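PDB 4F3E: CRISPR-associated protein CasA/Cse1 from Thermus thermophilus, which forms part of the Cascade ribonucleoprotein complex, in which it probably helps recognise and bind invading DNA during CRISPR RNA-guided immunity. Local coordinates for residues Ala305-Gln310 with Glu372-Ala377; Thr338-Gly343 with Ile354-Tyr359. All coordinates share one frame; numbering follows the deposited sequence.

Contact 2 is nested along the chain inside the loop that contact 1 closes, and strand 350-361 is followed by helix 368-400. Their centres are 20 Å apart and their nearest atoms about 6 Å, without touching. The centre of contact 2 is about 6 Å, and that of contact 1 about 21 Å, from the centre of the chain. Contact 2 is a backbone pairing flanked by Leu339, Val341 and Tyr359 on one face and by Arg340 and Arg356, held by Glu49, on the other. In contact 1 a loop meets a helix of the bundle mainly through side chains, with charged groups on the exposed side and a single leucine pair beneath.

Contact 1 (Ala305-Gln310 with Glu372-Ala377); sequences AMLPRQ and ENLEKA
Arg309 and Leu307, on the loop between strand 288-290 and helix 316-330, reach the first turns of helix 368-400, one of the long helices of the C-terminal four-helix bundle. This is a loop-on-helix contact without hydrogen bonds across it, carried by charge and by apolar side chains.

The charged part centres on Glu375. Its chain is extended, with CG anti to the backbone N (chi1 -177°), and carries the carboxylate out from the helix to the loop. OE1 lies over one face of the Arg309 guanidinium, 3.8 Å above its plane, and the two planar groups stand 82° apart. The separation of Arg309 NE from Glu375 OE1, 3.9 Å, makes this a long salt bridge in which no N-H points at the oxygen, so the attraction is electrostatic and weakly directional. The carboxylate also meets the end of the Gln310 side chain. Arg309 bends at chi2 and chi3 to bring its guanidinium to the helix start, where NH2 makes a weak hydrogen bond to Pro368 O; Glu371 provides a second, long and weak ion pair.

The apolar part lies deeper. Leu307 CD1 meets Leu374 CD2 at 4.3 Å, a loose methyl-to-methyl touch between two buried residues. Leu307 also packs on Leu366, in the connection entering the helix, while the neighbouring Asn373 faces helix 449-472 of the bundle. The leucines thus join the loop to the bundle beneath the charged groups.

Glu372 N lies at the edge of the Arg309 guanidinium, near its plane, 2.7 Å from NH2; as both are donors, so short a separation is doubtful in detail and is no hydrogen bond.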
loop_
_atom_site.group_PDB
_atom_site.type_symbol
_atom_site.label_atom_id
_atom_site.label_comp_id
_atom_site.label_asym_id
_atom_site.label_seq_id
_atom_site.Cartn_x
_atom_site.Cartn_y
_atom_site.Cartn_z
ATOM N N ALA A 305 -10.198 -8.924 10.267
ATOM C CA ALA A 305 -9.077 -9.642 10.880
ATOM C C ALA A 305 -7.994 -8.699 11.410
ATOM O O ALA A 305 -7.181 -9.073 12.251
ATOM C CB ALA A 305 -8.474 -10.639 9.903
ATOM N N MET A 306 -7.988 -7.474 10.916
ATOM C CA MET A 306 -7.002 -6.497 11.329
ATOM C C MET A 306 -7.412 -5.796 12.617
ATOM O O MET A 306 -6.582 -5.172 13.261
ATOM C CB MET A 306 -6.785 -5.473 10.219
ATOM C CG MET A 306 -7.949 -4.525 10.037
ATOM S SD MET A 306 -7.661 -3.318 8.747
ATOM C CE MET A 306 -9.223 -2.447 8.730
ATOM N N LEU A 307 -8.690 -5.888 12.979
ATOM C CA LEU A 307 -9.173 -5.345 14.244
ATOM C C LEU A 307 -8.582 -6.102 15.448
ATOM O O LEU A 307 -8.390 -7.318 15.410
ATOM C CB LEU A 307 -10.714 -5.362 14.318
ATOM C CG LEU A 307 -11.519 -4.663 13.208
ATOM C CD1 LEU A 307 -13.016 -4.778 13.481
ATOM C CD2 LEU A 307 -11.102 -3.211 13.009
ATOM N N PRO A 308 -8.292 -5.366 16.521
ATOM C CA PRO A 308 -7.768 -5.850 17.802
ATOM C C PRO A 308 -8.551 -7.035 18.388
ATOM O O PRO A 308 -7.947 -7.921 19.005
ATOM C CB PRO A 308 -7.906 -4.621 18.714
ATOM C CG PRO A 308 -7.815 -3.449 17.774
ATOM C CD PRO A 308 -8.466 -3.896 16.506
ATOM N N ARG A 309 -9.870 -7.051 18.209
ATOM C CA ARG A 309 -10.690 -8.124 18.760
ATOM C C ARG A 309 -10.689 -9.364 17.873
ATOM O O ARG A 309 -11.586 -10.208 17.968
ATOM C CB ARG A 309 -12.116 -7.632 18.994
ATOM C CG ARG A 309 -12.659 -6.751 17.888
ATOM C CD ARG A 309 -13.684 -7.483 17.055
ATOM N NE ARG A 309 -14.742 -6.581 16.625
ATOM C CZ ARG A 309 -15.855 -6.366 17.319
ATOM N NH1 ARG A 309 -16.053 -6.992 18.473
ATOM N NH2 ARG A 309 -16.773 -5.532 16.857
ATOM N N GLN A 310 -9.674 -9.485 17.025
ATOM C CA GLN A 310 -9.655 -10.575 16.068
ATOM C C GLN A 310 -8.431 -11.523 16.005
ATOM O O GLN A 310 -8.543 -12.568 15.380
ATOM C CB GLN A 310 -9.990 -10.045 14.675
ATOM C CG GLN A 310 -10.843 -10.980 13.847
ATOM C CD GLN A 310 -12.327 -10.794 14.101
ATOM O OE1 GLN A 310 -12.913 -9.801 13.690
ATOM N NE2 GLN A 310 -12.938 -11.748 14.777
ATOM N N GLU A 372 -18.664 -4.737 15.096
ATOM C CA GLU A 372 -19.498 -5.924 15.193
ATOM C C GLU A 372 -20.342 -6.111 13.945
ATOM O O GLU A 372 -20.558 -7.234 13.504
ATOM C CB GLU A 372 -20.396 -5.847 16.422
ATOM C CG GLU A 372 -21.412 -6.961 16.490
ATOM C CD GLU A 372 -22.808 -6.444 16.804
ATOM O OE1 GLU A 372 -23.407 -5.778 15.931
ATOM O OE2 GLU A 372 -23.300 -6.688 17.928
ATOM N N ASN A 373 -20.818 -5.008 13.377
ATOM C CA ASN A 373 -21.512 -5.071 12.100
ATOM C C ASN A 373 -20.559 -5.579 11.038
ATOM O O ASN A 373 -20.935 -6.359 10.166
ATOM C CB ASN A 373 -22.069 -3.710 11.709
ATOM C CG ASN A 373 -23.533 -3.586 12.014
ATOM O OD1 ASN A 373 -24.245 -2.813 11.376
ATOM N ND2 ASN A 373 -24.004 -4.363 12.982
ATOM N N LEU A 374 -19.308 -5.156 11.139
ATOM C CA LEU A 374 -18.296 -5.536 10.164
ATOM C C LEU A 374 -17.970 -7.022 10.235
ATOM O O LEU A 374 -17.933 -7.694 9.214
ATOM C CB LEU A 374 -17.032 -4.703 10.348
ATOM C CG LEU A 374 -15.930 -4.984 9.323
ATOM C CD1 LEU A 374 -16.431 -4.775 7.902
ATOM C CD2 LEU A 374 -14.708 -4.126 9.595
ATOM N N GLU A 375 -17.740 -7.529 11.441
ATOM C CA GLU A 375 -17.501 -8.959 11.655
ATOM C C GLU A 375 -18.649 -9.843 11.126
ATOM O O GLU A 375 -18.400 -10.882 10.508
ATOM C CB GLU A 375 -17.221 -9.248 13.139
ATOM C CG GLU A 375 -16.888 -10.703 13.469
ATOM C CD GLU A 375 -16.735 -10.976 14.981
ATOM O OE1 GLU A 375 -16.348 -10.056 15.735
ATOM O OE2 GLU A 375 -17.000 -12.120 15.420
ATOM N N LYS A 376 -19.895 -9.431 11.354
ATOM C CA LYS A 376 -21.040 -10.189 10.857
ATOM C C LYS A 376 -21.120 -10.149 9.336
ATOM O O LYS A 376 -21.292 -11.184 8.683
ATOM C CB LYS A 376 -22.345 -9.688 11.480
ATOM C CG LYS A 376 -22.502 -10.089 12.939
ATOM C CD LYS A 376 -23.421 -9.153 13.719
ATOM C CE LYS A 376 -24.883 -9.396 13.399
ATOM N NZ LYS A 376 -25.777 -8.516 14.210
ATOM N N ALA A 377 -20.980 -8.950 8.775
ATOM C CA ALA A 377 -21.056 -8.782 7.338
ATOM C C ALA A 377 -20.043 -9.671 6.628
ATOM O O ALA A 377 -20.379 -10.358 5.658
ATOM C CB ALA A 377 -20.833 -7.332 6.965
#

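Contact 2 (Thr338-Gly343 with Ile354-Tyr359); sequences TLRVLG and IRREVY
With CG beside the backbone N in Arg340 (chi1 -67°) but anti to it in Arg356 (chi1 169°), and with both chains bent at chi3, the two arginines run side by side in the same direction from neighbouring strands of an antiparallel beta hairpin. Arg340 NH2 is modelled 3.0 Å from Arg356 NE, the guanidinium planes 67° apart; both atoms are N-H donors and no hydrogen bond joins them, their closeness reflecting a common partner, Glu49. On the same face, Leu342 CD2 lies along the Arg356 chain, 3.7 Å from its CG, and Val358 CG2 flanks Arg340 CG.

The backbones pair in regular register. Leu339 with Tyr359, Val341 with Glu357 and Gly343 with Arg355 are hydrogen-bonded pairs, each joined by two bonds; Glu357 N to Val341 O is 2.8 Å. Arg340 with Val358 and Leu342 with Arg356 form the intervening non-hydrogen-bonded pairs. Strand 337-347 is central in its three-stranded sheet, its other edge bonded to strand 187-191.

On the face of Leu339 and Val341, Val341 CG2 meets the edge of the Tyr359 ring, 4.1 Å from CE2. Phe303 packs edge-to-face with this ring.

Glu49 of helix 46-64 forms salt bridges to Arg340 through OE2 and to Arg356 through OE1. This shared carboxylate probably balances the charge of both guanidinium groups and ties both hairpin strands to that helix.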
loop_
_atom_site.group_PDB
_atom_site.type_symbol
_atom_site.label_atom_id
_atom_site.label_comp_id
_atom_site.label_asym_id
_atom_site.label_seq_id
_atom_site.Cartn_x
_atom_site.Cartn_y
_atom_site.Cartn_z
ATOM N N THR A 338 -11.410 9.707 2.970
ATOM C CA THR A 338 -11.290 8.496 2.151
ATOM C C THR A 338 -10.086 7.672 2.613
ATOM O O THR A 338 -9.157 8.202 3.214
ATOM C CB THR A 338 -11.181 8.847 0.643
ATOM O OG1 THR A 338 -12.477 9.190 0.150
ATOM C CG2 THR A 338 -10.655 7.690 -0.165
ATOM N N LEU A 339 -10.120 6.368 2.374
ATOM C CA LEU A 339 -8.981 5.511 2.689
ATOM C C LEU A 339 -8.426 4.901 1.410
ATOM O O LEU A 339 -9.139 4.198 0.687
ATOM C CB LEU A 339 -9.352 4.406 3.690
ATOM C CG LEU A 339 -8.219 3.387 3.864
ATOM C CD1 LEU A 339 -7.003 4.005 4.569
ATOM C CD2 LEU A 339 -8.714 2.160 4.614
ATOM N N ARG A 340 -7.164 5.202 1.128
ATOM C CA ARG A 340 -6.444 4.604 0.010
ATOM C C ARG A 340 -5.419 3.560 0.499
ATOM O O ARG A 340 -4.688 3.770 1.473
ATOM C CB ARG A 340 -5.763 5.679 -0.845
ATOM C CG ARG A 340 -6.736 6.555 -1.546
ATOM C CD ARG A 340 -6.109 7.823 -1.999
ATOM N NE ARG A 340 -5.358 7.696 -3.232
ATOM C CZ ARG A 340 -5.730 8.239 -4.383
ATOM N NH1 ARG A 340 -6.858 8.925 -4.455
ATOM N NH2 ARG A 340 -4.971 8.109 -5.465
ATOM N N VAL A 341 -5.408 2.418 -0.176
ATOM C CA VAL A 341 -4.496 1.344 0.136
ATOM C C VAL A 341 -3.591 1.172 -1.076
ATOM O O VAL A 341 -4.075 1.051 -2.200
ATOM C CB VAL A 341 -5.246 0.063 0.432
ATOM C CG1 VAL A 341 -4.271 -1.067 0.727
ATOM C CG2 VAL A 341 -6.200 0.278 1.585
ATOM N N LEU A 342 -2.282 1.194 -0.833
ATOM C CA LEU A 342 -1.273 1.246 -1.882
ATOM C C LEU A 342 -0.277 0.113 -1.672
ATOM O O LEU A 342 0.221 -0.087 -0.560
ATOM C CB LEU A 342 -0.523 2.597 -1.832
ATOM C CG LEU A 342 -1.385 3.853 -1.867
ATOM C CD1 LEU A 342 -0.532 5.071 -1.679
ATOM C CD2 LEU A 342 -2.131 3.921 -3.176
ATOM N N GLY A 343 0.045 -0.626 -2.722
ATOM C CA GLY A 343 1.096 -1.618 -2.587
ATOM C C GLY A 343 1.373 -2.532 -3.774
ATOM O O GLY A 343 0.821 -2.372 -4.855
ATOM N N ILE A 354 1.103 -3.765 -9.263
ATOM C CA ILE A 354 1.034 -2.596 -8.398
ATOM C C ILE A 354 -0.423 -2.201 -8.311
ATOM O O ILE A 354 -1.088 -2.070 -9.338
ATOM C CB ILE A 354 1.758 -1.396 -8.994
ATOM C CG1 ILE A 354 3.156 -1.793 -9.450
ATOM C CG2 ILE A 354 1.837 -0.301 -7.984
ATOM C CD1 ILE A 354 3.910 -2.549 -8.426
ATOM N N ARG A 355 -0.920 -1.981 -7.099
ATOM C CA ARG A 355 -2.337 -1.702 -6.932
ATOM C C ARG A 355 -2.686 -0.512 -6.034
ATOM O O ARG A 355 -2.034 -0.264 -5.028
ATOM C CB ARG A 355 -3.036 -2.952 -6.419
ATOM C CG ARG A 355 -4.539 -2.816 -6.369
ATOM C CD ARG A 355 -5.157 -4.139 -6.008
ATOM N NE ARG A 355 -4.634 -5.190 -6.861
ATOM C CZ ARG A 355 -4.634 -6.475 -6.533
ATOM N NH1 ARG A 355 -5.127 -6.851 -5.358
ATOM N NH2 ARG A 355 -4.138 -7.380 -7.373
ATOM N N ARG A 356 -3.745 0.200 -6.400
ATOM C CA ARG A 356 -4.322 1.242 -5.554
ATOM C C ARG A 356 -5.796 0.908 -5.307
ATOM O O ARG A 356 -6.558 0.769 -6.253
ATOM C CB ARG A 356 -4.179 2.605 -6.235
ATOM C CG ARG A 356 -4.955 3.720 -5.603
ATOM C CD ARG A 356 -4.978 4.956 -6.516
ATOM N NE ARG A 356 -3.678 5.622 -6.590
ATOM C CZ ARG A 356 -2.873 5.610 -7.651
ATOM N NH1 ARG A 356 -3.230 4.971 -8.765
ATOM N NH2 ARG A 356 -1.709 6.255 -7.602
ATOM N N GLU A 357 -6.176 0.733 -4.042
ATOM C CA GLU A 357 -7.571 0.484 -3.666
ATOM C C GLU A 357 -8.126 1.720 -2.951
ATOM O O GLU A 357 -7.383 2.475 -2.318
ATOM C CB GLU A 357 -7.709 -0.735 -2.749
ATOM C CG GLU A 357 -7.199 -2.049 -3.322
ATOM C CD GLU A 357 -8.186 -2.721 -4.248
ATOM O OE1 GLU A 357 -9.200 -2.088 -4.605
ATOM O OE2 GLU A 357 -7.946 -3.889 -4.615
ATOM N N VAL A 358 -9.432 1.935 -3.058
ATOM C CA VAL A 358 -10.030 3.110 -2.458
ATOM C C VAL A 358 -11.315 2.745 -1.738
ATOM O O VAL A 358 -12.178 2.097 -2.310
ATOM C CB VAL A 358 -10.294 4.205 -3.515
ATOM C CG1 VAL A 358 -10.768 5.477 -2.835
ATOM C CG2 VAL A 358 -9.027 4.482 -4.311
ATOM N N TYR A 359 -11.432 3.167 -0.483
ATOM C CA TYR A 359 -12.612 2.897 0.328
ATOM C C TYR A 359 -12.995 4.149 1.130
ATOM O O TYR A 359 -12.168 5.016 1.374
ATOM C CB TYR A 359 -12.371 1.725 1.302
ATOM C CG TYR A 359 -11.768 0.465 0.702
ATOM C CD1 TYR A 359 -12.579 -0.517 0.173
ATOM C CD2 TYR A 359 -10.381 0.252 0.688
ATOM C CE1 TYR A 359 -12.062 -1.670 -0.367
ATOM C CE2 TYR A 359 -9.845 -0.912 0.144
ATOM C CZ TYR A 359 -10.702 -1.871 -0.390
ATOM O OH TYR A 359 -10.228 -3.041 -0.949
#